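Local coordinates for protein GTP binding regulator (PDB 1VR8) that is of uncertain function but has a fold similar to that of the Ran-binding protein Mog1p, and so may act as a regulator of a GTP-binding protein, at residues V61-K67 with N115-E121; I108-W112 with V130-Y134. One frame throughout, in Å; residues are numbered along the deposited sequence.

Contact 1 of 2, residues V61-K67 with N115-E121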
loop_
_atom_site.group_PDB
_atom_site.type_symbol
_atom_site.label_atom_id
_atom_site.label_comp_id
_atom_site.label_asym_id
_atom_site.label_seq_id
_atom_site.Cartn_x
_atom_site.Cartn_y
_atom_site.Cartn_z
ATOM N N VAL A 61 -5.585 -10.824 1.497
ATOM C CA VAL A 61 -4.654 -9.741 1.725
ATOM C C VAL A 61 -5.376 -8.405 1.491
ATOM O O VAL A 61 -6.155 -8.256 0.545
ATOM C CB VAL A 61 -3.445 -9.877 0.779
ATOM C CG1 VAL A 61 -2.531 -8.698 0.927
ATOM C CG2 VAL A 61 -2.683 -11.181 1.096
ATOM N N PHE A 62 -5.151 -7.448 2.383
ATOM C CA PHE A 62 -5.808 -6.160 2.328
ATOM C C PHE A 62 -4.844 -5.112 1.799
ATOM O O PHE A 62 -3.703 -5.021 2.233
ATOM C CB PHE A 62 -6.277 -5.736 3.722
ATOM C CG PHE A 62 -7.340 -6.622 4.326
ATOM C CD1 PHE A 62 -7.026 -7.906 4.757
ATOM C CD2 PHE A 62 -8.636 -6.164 4.492
ATOM C CE1 PHE A 62 -7.985 -8.715 5.311
ATOM C CE2 PHE A 62 -9.617 -6.988 5.051
ATOM C CZ PHE A 62 -9.301 -8.238 5.455
ATOM N N LEU A 63 -5.308 -4.325 0.846
ATOM C CA LEU A 63 -4.546 -3.225 0.305
ATOM C C LEU A 63 -5.309 -1.930 0.537
ATOM O O LEU A 63 -6.435 -1.771 0.065
ATOM C CB LEU A 63 -4.316 -3.415 -1.171
ATOM C CG LEU A 63 -3.701 -2.222 -1.900
ATOM C CD1 LEU A 63 -2.246 -2.151 -1.544
ATOM C CD2 LEU A 63 -3.878 -2.336 -3.390
ATOM N N TYR A 64 -4.683 -1.029 1.265
ATOM C CA TYR A 64 -5.186 0.327 1.526
ATOM C C TYR A 64 -4.433 1.285 0.628
ATOM O O TYR A 64 -3.199 1.221 0.522
ATOM C CB TYR A 64 -4.986 0.725 2.982
ATOM C CG TYR A 64 -5.676 -0.175 3.986
ATOM C CD1 TYR A 64 -5.134 -1.406 4.342
ATOM C CD2 TYR A 64 -6.848 0.208 4.589
ATOM C CE1 TYR A 64 -5.769 -2.224 5.243
ATOM C CE2 TYR A 64 -7.500 -0.613 5.512
ATOM C CZ TYR A 64 -6.941 -1.825 5.842
ATOM O OH TYR A 64 -7.578 -2.669 6.738
ATOM N N VAL A 65 -5.180 2.152 -0.030
ATOM C CA VAL A 65 -4.588 3.095 -0.964
ATOM C C VAL A 65 -5.078 4.512 -0.698
ATOM O O VAL A 65 -6.282 4.750 -0.533
ATOM C CB VAL A 65 -5.010 2.836 -2.420
ATOM C CG1 VAL A 65 -4.124 3.670 -3.374
ATOM C CG2 VAL A 65 -5.011 1.364 -2.730
ATOM N N TYR A 66 -4.146 5.453 -0.742
ATOM C CA TYR A 66 -4.425 6.875 -0.655
ATOM C C TYR A 66 -3.657 7.571 -1.773
ATOM O O TYR A 66 -2.482 7.257 -2.007
ATOM C CB TYR A 66 -3.988 7.446 0.724
ATOM C CG TYR A 66 -3.854 8.960 0.739
ATOM C CD1 TYR A 66 -2.675 9.589 0.306
ATOM C CD2 TYR A 66 -4.910 9.769 1.171
ATOM C CE1 TYR A 66 -2.576 10.957 0.283
ATOM C CE2 TYR A 66 -4.812 11.164 1.157
ATOM C CZ TYR A 66 -3.625 11.744 0.712
ATOM O OH TYR A 66 -3.476 13.119 0.685
ATOM N N LYS A 67 -4.321 8.493 -2.469
ATOM C CA LYS A 67 -3.690 9.355 -3.462
ATOM C C LYS A 67 -3.898 10.786 -3.014
ATOM O O LYS A 67 -5.027 11.200 -2.748
ATOM C CB LYS A 67 -4.365 9.191 -4.832
ATOM C CG LYS A 67 -3.734 10.049 -5.909
ATOM C CD LYS A 67 -4.382 9.848 -7.259
ATOM C CE LYS A 67 -3.638 10.689 -8.302
ATOM N NZ LYS A 67 -4.379 10.740 -9.590
ATOM N N ASN A 115 2.737 11.188 -4.553
ATOM C CA ASN A 115 1.368 11.431 -4.125
ATOM C C ASN A 115 0.613 10.127 -3.784
ATOM O O ASN A 115 -0.624 10.101 -3.804
ATOM C CB ASN A 115 0.587 12.263 -5.148
ATOM C CG ASN A 115 0.516 11.618 -6.527
ATOM O OD1 ASN A 115 1.443 10.926 -6.945
ATOM N ND2 ASN A 115 -0.575 11.895 -7.264
ATOM N N TRP A 116 1.345 9.084 -3.393
ATOM C CA TRP A 116 0.755 7.790 -3.119
ATOM C C TRP A 116 1.188 7.259 -1.761
ATOM O O TRP A 116 2.349 7.392 -1.359
ATOM C CB TRP A 116 1.190 6.763 -4.187
ATOM C CG TRP A 116 0.634 7.059 -5.552
ATOM C CD1 TRP A 116 1.265 7.696 -6.599
ATOM C CD2 TRP A 116 -0.671 6.749 -6.009
ATOM N NE1 TRP A 116 0.420 7.816 -7.656
ATOM C CE2 TRP A 116 -0.785 7.254 -7.325
ATOM C CE3 TRP A 116 -1.771 6.114 -5.432
ATOM C CZ2 TRP A 116 -1.944 7.099 -8.086
ATOM C CZ3 TRP A 116 -2.908 5.957 -6.185
ATOM C CH2 TRP A 116 -2.995 6.459 -7.500
ATOM N N LEU A 117 0.252 6.602 -1.089
ATOM C CA LEU A 117 0.516 5.857 0.140
ATOM C C LEU A 117 -0.211 4.527 0.021
ATOM O O LEU A 117 -1.395 4.506 -0.296
ATOM C CB LEU A 117 0.017 6.632 1.344
ATOM C CG LEU A 117 -0.203 5.860 2.649
ATOM C CD1 LEU A 117 1.059 5.281 3.195
ATOM C CD2 LEU A 117 -0.851 6.806 3.644
ATOM N N PHE A 118 0.504 3.439 0.281
ATOM C CA PHE A 118 -0.064 2.068 0.276
ATOM C C PHE A 118 0.164 1.403 1.606
ATOM O O PHE A 118 1.224 1.593 2.217
ATOM C CB PHE A 118 0.618 1.230 -0.813
ATOM C CG PHE A 118 0.320 1.716 -2.215
ATOM C CD1 PHE A 118 -0.870 1.358 -2.833
ATOM C CD2 PHE A 118 1.167 2.568 -2.862
ATOM C CE1 PHE A 118 -1.177 1.811 -4.085
ATOM C CE2 PHE A 118 0.855 3.056 -4.128
ATOM C CZ PHE A 118 -0.316 2.669 -4.732
ATOM N N ILE A 119 -0.797 0.592 2.036
ATOM C CA ILE A 119 -0.609 -0.293 3.162
ATOM C C ILE A 119 -1.076 -1.670 2.699
ATOM O O ILE A 119 -2.193 -1.815 2.147
ATOM C CB ILE A 119 -1.439 0.104 4.397
ATOM C CG1 ILE A 119 -1.214 1.585 4.784
ATOM C CG2 ILE A 119 -1.078 -0.847 5.552
ATOM C CD1 ILE A 119 -2.255 2.111 5.733
ATOM N N VAL A 120 -0.243 -2.676 2.913
ATOM C CA VAL A 120 -0.648 -4.050 2.683
ATOM C C VAL A 120 -0.638 -4.791 4.014
ATOM O O VAL A 120 0.346 -4.738 4.767
ATOM C CB VAL A 120 0.288 -4.747 1.697
ATOM C CG1 VAL A 120 -0.087 -6.223 1.506
ATOM C CG2 VAL A 120 0.234 -4.065 0.387
ATOM N N GLU A 121 -1.726 -5.479 4.315
ATOM C CA GLU A 121 -1.811 -6.240 5.551
ATOM C C GLU A 121 -2.470 -7.579 5.351
ATOM O O GLU A 121 -3.325 -7.754 4.489
ATOM C CB GLU A 121 -2.472 -5.445 6.681
ATOM C CG GLU A 121 -3.859 -5.060 6.492
ATOM C CD GLU A 121 -4.516 -4.403 7.743
ATOM O OE1 GLU A 121 -3.775 -3.768 8.534
ATOM O OE2 GLU A 121 -5.783 -4.510 7.855
#
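K67 reaches across to W116 and N115 at one end of an antiparallel strand pair. CB sits over the tryptophan face, 3.8 Å from W116 CZ3. CG is anti to the backbone N (chi1 -179°), which puts it 4.0 Å from the centre of the W116 six-membered ring and almost straight above it, a CH-pi contact. The chain then runs on fully extended: CD lies 3.7 Å from W116 CH2, and CE packs against the side-chain amide of N115, 3.5 Å from ND2, which itself hydrogen-bonds to E15 O. NZ leaves the pair and hydrogen-bonds to Y17 O. In one of two V65 conformers, CG1 meets the same indole differently, touching its edge in the ring plane while also packing on the F118 ring.

On the face carrying F62, Y64 and Y66, the chief polar contact is Y64 OH giving a hydrogen bond to E121 OE2, 2.8 Å long. The hydroxyl comes in from above the carboxylate plane, and the phenol ring stands at 85° to it. E121 CG packs at the edge of the Y64 ring. E121 OE1 also bonds to Y42 OH, and OE2 to a glycerol probably from the crystallisation liquor.

Between the side chains the ladder is regular: F62, Y64 and Y66 each exchange two backbone hydrogen bonds with E121, I119 and L117 respectively, as in F62 N to E121 O at 2.8 Å.

The pair lies in the middle of the sheet, strand 45-56 flanking 59-67 and strand 106-113 flanking 116-122. Helix 71-79 packs on Y66, L117 and I119, whereas Y137 of helix 126-138 meets F118 on the other face.

Contact 2 of 2, residues I108-W112 with V130-Y134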
loop_
_atom_site.group_PDB
_atom_site.type_symbol
_atom_site.label_atom_id
_atom_site.label_comp_id
_atom_site.label_asym_id
_atom_site.label_seq_id
_atom_site.Cartn_x
_atom_site.Cartn_y
_atom_site.Cartn_z
ATOM N N ILE A 108 2.128 -6.120 8.355
ATOM C CA ILE A 108 1.724 -4.843 7.790
ATOM C C ILE A 108 2.960 -4.183 7.168
ATOM O O ILE A 108 4.001 -4.035 7.818
ATOM C CB ILE A 108 1.172 -3.917 8.870
ATOM C CG1 ILE A 108 -0.067 -4.546 9.565
ATOM C CG2 ILE A 108 0.815 -2.570 8.290
ATOM C CD1 ILE A 108 -0.423 -3.887 10.850
ATOM N N VAL A 109 2.827 -3.809 5.908
ATOM C CA VAL A 109 3.862 -3.078 5.193
ATOM C C VAL A 109 3.245 -1.809 4.595
ATOM O O VAL A 109 2.226 -1.869 3.889
ATOM C CB VAL A 109 4.457 -3.954 4.092
ATOM C CG1 VAL A 109 5.479 -3.202 3.291
ATOM C CG2 VAL A 109 5.054 -5.259 4.655
ATOM N N ALA A 110 3.830 -0.649 4.878
ATOM C CA ALA A 110 3.233 0.616 4.455
ATOM C C ALA A 110 4.331 1.476 3.840
ATOM O O ALA A 110 5.392 1.625 4.452
ATOM C CB ALA A 110 2.621 1.334 5.623
ATOM N N TRP A 111 4.058 2.057 2.669
ATOM C CA TRP A 111 5.060 2.911 2.028
ATOM C C TRP A 111 4.399 4.083 1.324
ATOM O O TRP A 111 3.217 4.025 0.954
ATOM C CB TRP A 111 5.951 2.090 1.075
ATOM C CG TRP A 111 5.339 1.593 -0.206
ATOM C CD1 TRP A 111 5.443 2.172 -1.425
ATOM C CD2 TRP A 111 4.504 0.422 -0.396
ATOM N NE1 TRP A 111 4.749 1.457 -2.354
ATOM C CE2 TRP A 111 4.160 0.379 -1.754
ATOM C CE3 TRP A 111 4.005 -0.565 0.450
ATOM C CZ2 TRP A 111 3.381 -0.638 -2.289
ATOM C CZ3 TRP A 111 3.224 -1.568 -0.082
ATOM C CH2 TRP A 111 2.915 -1.593 -1.432
ATOM N N TRP A 112 5.168 5.161 1.194
ATOM C CA TRP A 112 4.725 6.354 0.499
ATOM C C TRP A 112 5.844 6.846 -0.414
ATOM O O TRP A 112 7.035 6.636 -0.142
ATOM C CB TRP A 112 4.249 7.468 1.451
ATOM C CG TRP A 112 5.368 8.321 1.963
ATOM C CD1 TRP A 112 6.189 8.052 3.020
ATOM C CD2 TRP A 112 5.874 9.502 1.352
ATOM N NE1 TRP A 112 7.137 9.014 3.131
ATOM C CE2 TRP A 112 6.967 9.934 2.126
ATOM C CE3 TRP A 112 5.478 10.274 0.265
ATOM C CZ2 TRP A 112 7.694 11.093 1.825
ATOM C CZ3 TRP A 112 6.202 11.435 -0.031
ATOM C CH2 TRP A 112 7.310 11.817 0.730
ATOM N N VAL A 130 3.142 -7.778 -1.808
ATOM C CA VAL A 130 3.877 -6.498 -1.957
ATOM C C VAL A 130 4.791 -6.579 -3.172
ATOM O O VAL A 130 4.812 -5.652 -3.977
ATOM C CB VAL A 130 4.696 -6.163 -0.703
ATOM C CG1 VAL A 130 5.618 -4.996 -0.956
ATOM C CG2 VAL A 130 3.740 -5.793 0.447
ATOM N N LYS A 131 5.497 -7.692 -3.337
ATOM C CA LYS A 131 6.394 -7.876 -4.473
ATOM C C LYS A 131 5.631 -7.815 -5.801
ATOM O O LYS A 131 6.094 -7.240 -6.780
ATOM C CB LYS A 131 7.163 -9.190 -4.369
ATOM C CG LYS A 131 8.343 -9.293 -5.294
ATOM C CD LYS A 131 9.278 -8.058 -5.200
ATOM C CE LYS A 131 10.694 -8.357 -5.739
ATOM N NZ LYS A 131 11.634 -7.177 -5.730
ATOM N N HIS A 132 4.450 -8.423 -5.817
ATOM C CA HIS A 132 3.540 -8.302 -6.972
ATOM C C HIS A 132 3.207 -6.829 -7.273
ATOM O O HIS A 132 3.314 -6.377 -8.415
ATOM C CB HIS A 132 2.268 -9.115 -6.747
ATOM C CG HIS A 132 1.209 -8.881 -7.793
ATOM N ND1 HIS A 132 1.370 -9.229 -9.114
ATOM C CD2 HIS A 132 -0.025 -8.342 -7.696
ATOM C CE1 HIS A 132 0.282 -8.901 -9.793
ATOM N NE2 HIS A 132 -0.586 -8.367 -8.954
ATOM N N VAL A 133 2.777 -6.095 -6.256
ATOM C CA VAL A 133 2.443 -4.689 -6.413
ATOM C C VAL A 133 3.657 -3.917 -6.957
ATOM O O VAL A 133 3.544 -3.143 -7.911
ATOM C CB VAL A 133 1.985 -4.067 -5.086
ATOM C CG1 VAL A 133 1.796 -2.594 -5.238
ATOM C CG2 VAL A 133 0.686 -4.731 -4.555
ATOM N N TYR A 134 4.826 -4.142 -6.358
ATOM C CA TYR A 134 6.064 -3.543 -6.864
ATOM C C TYR A 134 6.292 -3.799 -8.369
ATOM O O TYR A 134 6.625 -2.896 -9.134
ATOM C CB TYR A 134 7.260 -4.131 -6.091
ATOM C CG TYR A 134 7.469 -3.623 -4.678
ATOM C CD1 TYR A 134 6.606 -2.729 -4.054
ATOM C CD2 TYR A 134 8.561 -4.091 -3.957
ATOM C CE1 TYR A 134 6.871 -2.277 -2.747
ATOM C CE2 TYR A 134 8.812 -3.663 -2.672
ATOM C CZ TYR A 134 7.982 -2.775 -2.082
ATOM O OH TYR A 134 8.290 -2.387 -0.798
#
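V130 opens the helix side of this contact, its CG2 resting 4.1 Å from V109 CB on the strand. The other methyl, CG1, is turned to the W111 ring and approaches CZ3 at 4.3 Å, so a single valine spans two strand residues that project from the same face of the sheet. V130 also touches V120 on the neighbouring strand. Nearly a turn further on, V133 takes up the end of the indole: CG1 meets the ring edge in its plane, 3.9 Å from W111 CZ2, while the residue also packs on L26.

Y134 follows and turns the contact aromatic. Its CB does not start out toward the strand, but with CG anti to the carbonyl carbon (chi1 -75°) the ring swings back to W111. CE1 stands over one indole face, 3.9 Å from both CZ2 and CE2 of W111. The planes are 84° apart and the six-membered ring centroids 5.4 Å apart, a T-shaped pair in which the tyrosine supplies the edge. Within the helix, V130 CG1 lies over one face of the Y134 ring, so the phenol is packed by its own helix as well.

Replacing W111 with an alanine would probably open a gap between helix and sheet, leaving the Y134 edge without its aromatic face and V133 CG1 without the ring edge it rests on.

No hydrogen bond joins the two segments. The polar ends find partners outside them: W111 NE1 bonds to the O of H11, a residue of the histidine tag, and Y134 OH to K98 NZ. Helix and strand are therefore held together by van der Waals packing and one edge-to-face aromatic pair.

Centred about 8 Å apart, the two contacts share one antiparallel sheet. Contact 1 joins strands 59-67 and 116-122 within it, and contact 2 lays helix 126-138 on the adjoining strand 106-113. Their segments alternate along the chain: 61-67, 108-112, 115-121, 130-134. Strands 106-113 and 116-122 follow each other and are hydrogen-bonded neighbours, probably through V120 N to V109 O and F118 N to W111 O. The F118 and W111 rings also meet, carrying packing from one contact to the other. The last strand and last helix of the chain thus pack in one core with the earlier strands, within an alpha+beta fold similar to that of Mog1p.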